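Local coordinates for Sn-glycerol-3-phosphate ABC transporter substrate-binding protein UspB (Mycobacterium tuberculosis, PDB 4MFI), which probably captures glycerophosphocholine outside the membrane and delivers it to an ABC importer, as a substrate-binding protein of the periplasmic binding protein superfamily, at residues 177-188 with 240-250. Numbering follows the deposited sequence.
Sequences WSEFDEWGPELQ and FYRNSIHGKGY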
ATOM      1  N   TRP A 177      15.186   3.385 -13.475  1.00  5.45           N
ATOM      2  CA  TRP A 177      15.919   2.342 -12.784  1.00  4.67           C
ATOM      3  C   TRP A 177      17.260   2.040 -13.453  1.00  4.25           C
ATOM      4  O   TRP A 177      18.242   1.723 -12.769  1.00  6.23           O
ATOM      5  CB  TRP A 177      15.048   1.091 -12.622  1.00  4.90           C
ATOM      6  CG  TRP A 177      14.066   1.267 -11.502  1.00  5.30           C
ATOM      7  CD1 TRP A 177      12.720   1.491 -11.607  1.00  5.92           C
ATOM      8  CD2 TRP A 177      14.370   1.282 -10.105  1.00  5.66           C
ATOM      9  NE1 TRP A 177      12.167   1.630 -10.347  1.00  5.35           N
ATOM     10  CE2 TRP A 177      13.161   1.508  -9.413  1.00  5.59           C
ATOM     11  CE3 TRP A 177      15.548   1.120  -9.371  1.00  6.97           C
ATOM     12  CZ2 TRP A 177      13.098   1.569  -8.017  1.00  7.26           C
ATOM     13  CZ3 TRP A 177      15.485   1.184  -7.987  1.00  8.44           C
ATOM     14  CH2 TRP A 177      14.267   1.407  -7.325  1.00  9.54           C
ATOM     15  N   SER A 178      17.327   2.180 -14.777  1.00  5.26           N
ATOM     16  CA  SER A 178      18.587   1.961 -15.474  1.00  5.72           C
ATOM     17  C   SER A 178      19.626   3.032 -15.150  1.00  5.56           C
ATOM     18  O   SER A 178      20.811   2.723 -15.024  1.00  6.99           O
ATOM     19  CB  SER A 178      18.359   1.809 -16.976  1.00  6.52           C
ATOM     20  OG  SER A 178      17.677   0.595 -17.225  1.00  8.30           O
ATOM     21  N   GLU A 179      19.195   4.282 -14.977  1.00  4.64           N
ATOM     22  CA  GLU A 179      20.124   5.301 -14.491  1.00  4.82           C
ATOM     23  C   GLU A 179      20.626   4.941 -13.096  1.00  5.07           C
ATOM     24  O   GLU A 179      21.820   5.054 -12.809  1.00  5.80           O
ATOM     25  CB  GLU A 179      19.485   6.691 -14.461  1.00  5.41           C
ATOM     26  CG  GLU A 179      20.489   7.789 -14.075  1.00  6.08           C
ATOM     27  CD  GLU A 179      19.858   9.145 -13.812  1.00  6.23           C
ATOM     28  OE1 GLU A 179      18.762   9.204 -13.211  1.00  7.02           O
ATOM     29  OE2 GLU A 179      20.469  10.167 -14.203  1.00  7.58           O
ATOM     30  N   PHE A 180      19.720   4.502 -12.224  1.00  4.65           N
ATOM     31  CA  PHE A 180      20.136   4.129 -10.887  1.00  5.67           C
ATOM     32  C   PHE A 180      21.153   2.997 -10.925  1.00  5.58           C
ATOM     33  O   PHE A 180      22.128   2.996 -10.174  1.00  6.15           O
ATOM     34  CB  PHE A 180      18.969   3.730  -9.990  1.00  5.89           C
ATOM     35  CG  PHE A 180      19.417   3.431  -8.597  1.00  4.89           C
ATOM     36  CD1 PHE A 180      19.967   4.445  -7.828  1.00  5.81           C
ATOM     37  CD2 PHE A 180      19.375   2.141  -8.080  1.00  6.21           C
ATOM     38  CE1 PHE A 180      20.455   4.201  -6.552  1.00  6.33           C
ATOM     39  CE2 PHE A 180      19.850   1.886  -6.790  1.00  7.91           C
ATOM     40  CZ  PHE A 180      20.395   2.922  -6.030  1.00  7.65           C
ATOM     41  N   ASP A 181      20.920   2.031 -11.803  1.00  5.95           N
ATOM     42  CA  ASP A 181      21.827   0.900 -11.932  1.00  6.20           C
ATOM     43  C   ASP A 181      23.224   1.351 -12.375  1.00  6.24           C
ATOM     44  O   ASP A 181      24.240   0.766 -11.975  1.00  7.74           O
ATOM     45  CB  ASP A 181      21.230  -0.119 -12.899  1.00  8.47           C
ATOM     46  CG  ASP A 181      22.105  -1.330 -13.073  1.00 10.31           C
ATOM     47  OD1 ASP A 181      22.140  -2.164 -12.146  1.00 10.12           O
ATOM     48  OD2 ASP A 181      22.757  -1.444 -14.136  1.00 13.31           O
ATOM     49  N   GLU A 182      23.281   2.412 -13.171  1.00  6.85           N
ATOM     50  CA  GLU A 182      24.555   3.009 -13.542  1.00  7.58           C
ATOM     51  C   GLU A 182      25.223   3.681 -12.335  1.00  8.25           C
ATOM     52  O   GLU A 182      26.437   3.559 -12.148  1.00  9.92           O
ATOM     53  CB  GLU A 182      24.344   4.003 -14.690  1.00  9.55           C
ATOM     54  CG  GLU A 182      25.609   4.501 -15.341  1.00 14.13           C
ATOM     55  CD  GLU A 182      26.378   3.407 -16.037  1.00 23.46           C
ATOM     56  OE1 GLU A 182      27.626   3.466 -16.016  1.00 28.54           O
ATOM     57  OE2 GLU A 182      25.741   2.494 -16.608  1.00 25.84           O
ATOM     58  N   TRP A 183      24.424   4.358 -11.504  1.00  5.00           N
ATOM     59  CA  TRP A 183      24.927   5.009 -10.291  1.00  6.55           C
ATOM     60  C   TRP A 183      25.423   4.022  -9.227  1.00  6.64           C
ATOM     61  O   TRP A 183      26.301   4.350  -8.424  1.00  7.29           O
ATOM     62  CB  TRP A 183      23.824   5.837  -9.636  1.00  6.24           C
ATOM     63  CG  TRP A 183      23.380   7.060 -10.384  1.00  5.25           C
ATOM     64  CD1 TRP A 183      23.895   7.568 -11.547  1.00  5.58           C
ATOM     65  CD2 TRP A 183      22.339   7.951  -9.979  1.00  5.77           C
ATOM     66  NE1 TRP A 183      23.220   8.719 -11.896  1.00  5.44           N
ATOM     67  CE2 TRP A 183      22.263   8.976 -10.945  1.00  5.92           C
ATOM     68  CE3 TRP A 183      21.456   7.979  -8.893  1.00  6.29           C
ATOM     69  CZ2 TRP A 183      21.341  10.025 -10.852  1.00  6.33           C
ATOM     70  CZ3 TRP A 183      20.550   9.023  -8.796  1.00  7.25           C
ATOM     71  CH2 TRP A 183      20.493  10.031  -9.778  1.00  7.23           C
ATOM     72  N   GLY A 184      24.839   2.827  -9.214  1.00  6.14           N
ATOM     73  CA  GLY A 184      25.037   1.878  -8.129  1.00  6.12           C
ATOM     74  C   GLY A 184      26.478   1.604  -7.740  1.00  7.32           C
ATOM     75  O   GLY A 184      26.832   1.732  -6.568  1.00  6.29           O
ATOM     76  N   PRO A 185      27.322   1.214  -8.714  1.00  6.66           N
ATOM     77  CA  PRO A 185      28.712   0.889  -8.373  1.00  7.11           C
ATOM     78  C   PRO A 185      29.486   2.066  -7.782  1.00  7.50           C
ATOM     79  O   PRO A 185      30.314   1.852  -6.896  1.00  7.44           O
ATOM     80  CB  PRO A 185      29.305   0.465  -9.720  1.00  8.28           C
ATOM     81  CG  PRO A 185      28.119  -0.162 -10.424  1.00  8.95           C
ATOM     82  CD  PRO A 185      26.974   0.756 -10.072  1.00  7.67           C
ATOM     83  N   GLU A 186      29.218   3.287  -8.238  1.00  7.54           N
ATOM     84  CA  GLU A 186      29.883   4.436  -7.631  1.00  8.13           C
ATOM     85  C   GLU A 186      29.402   4.667  -6.208  1.00  7.04           C
ATOM     86  O   GLU A 186      30.198   4.963  -5.315  1.00  7.51           O
ATOM     87  CB  GLU A 186      29.706   5.702  -8.471  1.00 10.72           C
ATOM     88  CG  GLU A 186      30.375   6.944  -7.878  1.00 14.66           C
ATOM     89  CD  GLU A 186      31.902   6.929  -7.921  1.00 21.39           C
ATOM     90  OE1 GLU A 186      32.518   5.903  -8.292  1.00 21.38           O
ATOM     91  OE2 GLU A 186      32.487   7.976  -7.577  1.00 27.67           O
ATOM     92  N   LEU A 187      28.101   4.525  -5.982  1.00  5.54           N
ATOM     93  CA  LEU A 187      27.582   4.613  -4.620  1.00  5.52           C
ATOM     94  C   LEU A 187      28.189   3.528  -3.734  1.00  5.09           C
ATOM     95  O   LEU A 187      28.494   3.774  -2.568  1.00  6.63           O
ATOM     96  CB  LEU A 187      26.057   4.532  -4.616  1.00  6.07           C
ATOM     97  CG  LEU A 187      25.342   5.813  -5.055  1.00  6.42           C
ATOM     98  CD1 LEU A 187      23.897   5.497  -5.407  1.00  6.81           C
ATOM     99  CD2 LEU A 187      25.426   6.871  -3.951  1.00  7.55           C
ATOM    100  N   GLN A 188      28.391   2.333  -4.281  1.00  5.45           N
ATOM    101  CA  GLN A 188      29.029   1.270  -3.505  1.00  6.17           C
ATOM    102  C   GLN A 188      30.463   1.637  -3.102  1.00  5.37           C
ATOM    103  O   GLN A 188      30.890   1.366  -1.975  1.00  6.26           O
ATOM    104  CB  GLN A 188      29.017  -0.053  -4.278  1.00  6.55           C
ATOM    105  CG  GLN A 188      29.585  -1.228  -3.495  1.00  6.89           C
ATOM    106  CD  GLN A 188      28.800  -1.529  -2.233  1.00  6.52           C
ATOM    107  OE1 GLN A 188      27.578  -1.702  -2.276  1.00  8.26           O
ATOM    108  NE2 GLN A 188      29.492  -1.585  -1.099  1.00  7.80           N
ATOM    109  N   PHE A 240      17.342  -7.573 -13.602  1.00  5.78           N
ATOM    110  CA  PHE A 240      17.827  -6.279 -13.118  1.00  6.11           C
ATOM    111  C   PHE A 240      18.039  -6.342 -11.603  1.00  4.88           C
ATOM    112  O   PHE A 240      19.086  -5.949 -11.078  1.00  6.60           O
ATOM    113  CB  PHE A 240      16.822  -5.178 -13.468  1.00  7.77           C
ATOM    114  CG  PHE A 240      17.064  -3.887 -12.757  1.00  9.68           C
ATOM    115  CD1 PHE A 240      17.965  -2.964 -13.272  1.00 15.74           C
ATOM    116  CD2 PHE A 240      16.384  -3.578 -11.586  1.00 12.70           C
ATOM    117  CE1 PHE A 240      18.192  -1.759 -12.634  1.00 19.63           C
ATOM    118  CE2 PHE A 240      16.626  -2.362 -10.928  1.00 13.55           C
ATOM    119  CZ  PHE A 240      17.526  -1.463 -11.460  1.00 18.59           C
ATOM    120  N   TYR A 241      17.029  -6.859 -10.913  1.00  5.41           N
ATOM    121  CA  TYR A 241      17.070  -7.035  -9.471  1.00  5.25           C
ATOM    122  C   TYR A 241      18.180  -8.013  -9.062  1.00  4.29           C
ATOM    123  O   TYR A 241      18.991  -7.712  -8.191  1.00  5.52           O
ATOM    124  CB  TYR A 241      15.686  -7.505  -9.010  1.00  5.54           C
ATOM    125  CG  TYR A 241      15.602  -8.118  -7.635  1.00  4.73           C
ATOM    126  CD1 TYR A 241      15.551  -9.497  -7.481  1.00  6.28           C
ATOM    127  CD2 TYR A 241      15.528  -7.324  -6.489  1.00  6.37           C
ATOM    128  CE1 TYR A 241      15.440 -10.070  -6.234  1.00  7.24           C
ATOM    129  CE2 TYR A 241      15.415  -7.895  -5.233  1.00  6.43           C
ATOM    130  CZ  TYR A 241      15.375  -9.271  -5.114  1.00  5.97           C
ATOM    131  OH  TYR A 241      15.267  -9.857  -3.876  1.00  7.07           O
ATOM    132  N   ARG A 242      18.230  -9.180  -9.698  1.00  5.33           N
ATOM    133  CA  ARG A 242      19.248 -10.165  -9.356  1.00  5.67           C
ATOM    134  C   ARG A 242      20.651  -9.614  -9.581  1.00  5.94           C
ATOM    135  O   ARG A 242      21.541  -9.823  -8.753  1.00  6.65           O
ATOM    136  CB  ARG A 242      19.058 -11.451 -10.162  1.00  5.63           C
ATOM    137  CG  ARG A 242      19.987 -12.577  -9.740  1.00  6.95           C
ATOM    138  CD  ARG A 242      19.704 -13.852 -10.533  1.00  8.59           C
ATOM    139  NE  ARG A 242      20.591 -14.924 -10.099  1.00  9.43           N
ATOM    140  CZ  ARG A 242      21.860 -15.025 -10.480  1.00 12.02           C
ATOM    141  NH1 ARG A 242      22.365 -14.127 -11.320  1.00 14.20           N
ATOM    142  NH2 ARG A 242      22.619 -16.014 -10.025  1.00 14.74           N
ATOM    143  N   ASN A 243      20.854  -8.921 -10.701  1.00  6.41           N
ATOM    144  CA  ASN A 243      22.170  -8.396 -11.021  1.00  5.70           C
ATOM    145  C   ASN A 243      22.580  -7.273 -10.081  1.00  5.38           C
ATOM    146  O   ASN A 243      23.758  -7.103  -9.790  1.00  7.02           O
ATOM    147  CB  ASN A 243      22.232  -7.919 -12.471  1.00  7.79           C
ATOM    148  CG  ASN A 243      22.178  -9.057 -13.457  1.00 10.26           C
ATOM    149  OD1 ASN A 243      22.444 -10.212 -13.110  1.00 11.33           O
ATOM    150  ND2 ASN A 243      21.852  -8.739 -14.702  1.00 13.51           N
ATOM    151  N   SER A 244      21.615  -6.498  -9.599  1.00  5.64           N
ATOM    152  CA  SER A 244      21.954  -5.432  -8.660  1.00  5.69           C
ATOM    153  C   SER A 244      22.609  -6.013  -7.407  1.00  5.44           C
ATOM    154  O   SER A 244      23.513  -5.402  -6.827  1.00  6.37           O
ATOM    155  CB  SER A 244      20.727  -4.578  -8.303  1.00  5.67           C
ATOM    156  OG  SER A 244      19.827  -5.264  -7.447  1.00  5.39           O
ATOM    157  N   ILE A 245      22.171  -7.205  -7.015  1.00  6.75           N
ATOM    158  CA  ILE A 245      22.633  -7.834  -5.785  1.00  7.75           C
ATOM    159  C   ILE A 245      23.861  -8.697  -6.018  1.00  9.36           C
ATOM    160  O   ILE A 245      24.770  -8.728  -5.197  1.00 11.52           O
ATOM    161  CB  ILE A 245      21.502  -8.692  -5.163  1.00  7.50           C
ATOM    162  CG1 ILE A 245      20.326  -7.796  -4.750  1.00  8.37           C
ATOM    163  CG2 ILE A 245      22.010  -9.496  -3.978  1.00  9.26           C
ATOM    164  CD1 ILE A 245      19.013  -8.577  -4.525  1.00  7.93           C
ATOM    165  N   HIS A 246      23.893  -9.387  -7.149  0.93  8.63           N
ATOM    166  CA  HIS A 246      24.944 -10.356  -7.394  0.93 10.02           C
ATOM    167  C   HIS A 246      25.982  -9.831  -8.378  0.93 13.77           C
ATOM    168  O   HIS A 246      27.086  -9.472  -7.964  0.93 17.09           O
ATOM    169  CB  HIS A 246      24.332 -11.710  -7.765  0.93 10.47           C
ATOM    170  CG  HIS A 246      23.457 -12.258  -6.679  0.93 10.55           C
ATOM    171  ND1 HIS A 246      23.970 -12.826  -5.534  0.93 12.22           N
ATOM    172  CD2 HIS A 246      22.113 -12.260  -6.530  0.93  9.27           C
ATOM    173  CE1 HIS A 246      22.977 -13.179  -4.737  0.93 10.37           C
ATOM    174  NE2 HIS A 246      21.839 -12.842  -5.317  0.93  9.52           N
ATOM    175  N   GLY A 247      25.620  -9.721  -9.651  1.00 11.74           N
ATOM    176  CA  GLY A 247      26.570  -9.366 -10.694  1.00 13.79           C
ATOM    177  C   GLY A 247      27.337  -8.073 -10.478  1.00 13.35           C
ATOM    178  O   GLY A 247      28.568  -8.063 -10.477  1.00 19.11           O
ATOM    179  N   LYS A 248      26.611  -6.977 -10.305  1.00 12.30           N
ATOM    180  CA  LYS A 248      27.240  -5.698  -9.997  1.00 11.08           C
ATOM    181  C   LYS A 248      27.472  -5.582  -8.490  1.00 11.48           C
ATOM    182  O   LYS A 248      28.531  -5.132  -8.034  1.00 14.38           O
ATOM    183  CB  LYS A 248      26.367  -4.562 -10.514  1.00 13.71           C
ATOM    184  CG  LYS A 248      25.986  -4.744 -11.983  1.00 17.55           C
ATOM    185  CD  LYS A 248      25.251  -3.542 -12.551  1.00 18.50           C
ATOM    186  CE  LYS A 248      26.157  -2.316 -12.629  1.00 19.22           C
ATOM    187  NZ  LYS A 248      25.632  -1.289 -13.590  1.00 21.33           N
ATOM    188  N   GLY A 249      26.478  -5.999  -7.718  1.00  8.84           N
ATOM    189  CA  GLY A 249      26.661  -6.212  -6.296  1.00  9.64           C
ATOM    190  C   GLY A 249      26.468  -5.014  -5.389  1.00  8.52           C
ATOM    191  O   GLY A 249      26.717  -5.112  -4.188  1.00 11.55           O
ATOM    192  N   TYR A 250      26.003  -3.900  -5.937  1.00  6.07           N
ATOM    193  CA  TYR A 250      25.852  -2.676  -5.146  1.00  5.90           C
ATOM    194  C   TYR A 250      24.615  -2.723  -4.248  1.00  5.09           C
ATOM    195  O   TYR A 250      24.418  -1.843  -3.413  1.00  5.82           O
ATOM    196  CB  TYR A 250      25.800  -1.439  -6.058  1.00  4.90           C
ATOM    197  CG  TYR A 250      24.650  -1.467  -7.035  1.00  5.13           C
ATOM    198  CD1 TYR A 250      23.364  -1.103  -6.639  1.00  6.55           C
ATOM    199  CD2 TYR A 250      24.843  -1.848  -8.359  1.00  6.78           C
ATOM    200  CE1 TYR A 250      22.294  -1.140  -7.526  1.00  6.88           C
ATOM    201  CE2 TYR A 250      23.784  -1.879  -9.260  1.00  6.72           C
ATOM    202  CZ  TYR A 250      22.509  -1.517  -8.833  1.00  6.53           C
ATOM    203  OH  TYR A 250      21.440  -1.542  -9.700  1.00  8.38           O
TER
HETATM  204  O   HOH W   1      21.075  -4.597 -12.615  1.00 13.50           O
HETATM  205  O   HOH W   2      27.536   1.151 -13.522  1.00 22.73           O
HETATM  206  O   HOH W   3      26.487  -4.106  -1.546  1.00 12.84           O
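Phe240, in the last turns of helix 232-245, reaches helix 177-191 with the far end of its ring: CE1 lies 3.5 Å from Asp181 CB, which meets the ring at its edge, while CZ touches Trp177 CB. A flat, apolar group suits this place between the base of the tryptophan and the aliphatic part of the aspartate. The backbone carbonyl of Phe240 is used too, since a water donates to both Phe240 O and Asp181 OD1.

Past the helix end, Lys248 bends at chi3 (67°) and brings NZ to Asp181 twice, in a salt bridge to OD2 (2.9 Å), met from above the carboxylate plane, and a hydrogen bond to the backbone O (3.0 Å). A water links NZ to Glu182 O. The long lysine chain lets NZ reach both Asp181 oxygens while CE packs on Pro185 CG.

Gly249 takes a positive phi (87°), a backbone shape glycine adopts easily, in the turn before strand 251-254. Tyr250 CG sits between the backbone N and the carbonyl carbon (chi1 60°), which lays the ring over Gly184. Having no side chain, Gly184 lets the ring come down directly on its CA, a CH-pi contact 3.7 Å from the centroid; Ser244 O lies over the opposite face. Tyr250 OH donates to Asp181 OD1 on its anti side (2.6 Å), so hydroxyl and ammonium hold both carboxylate oxygens. Helix 177-191 precedes strand 198-201 and helix 232-245 precedes strand 251-254; the strands pair in parallel, and helices packed beside parallel strands characterise an alpha/beta lobe of the periplasmic binding protein fold.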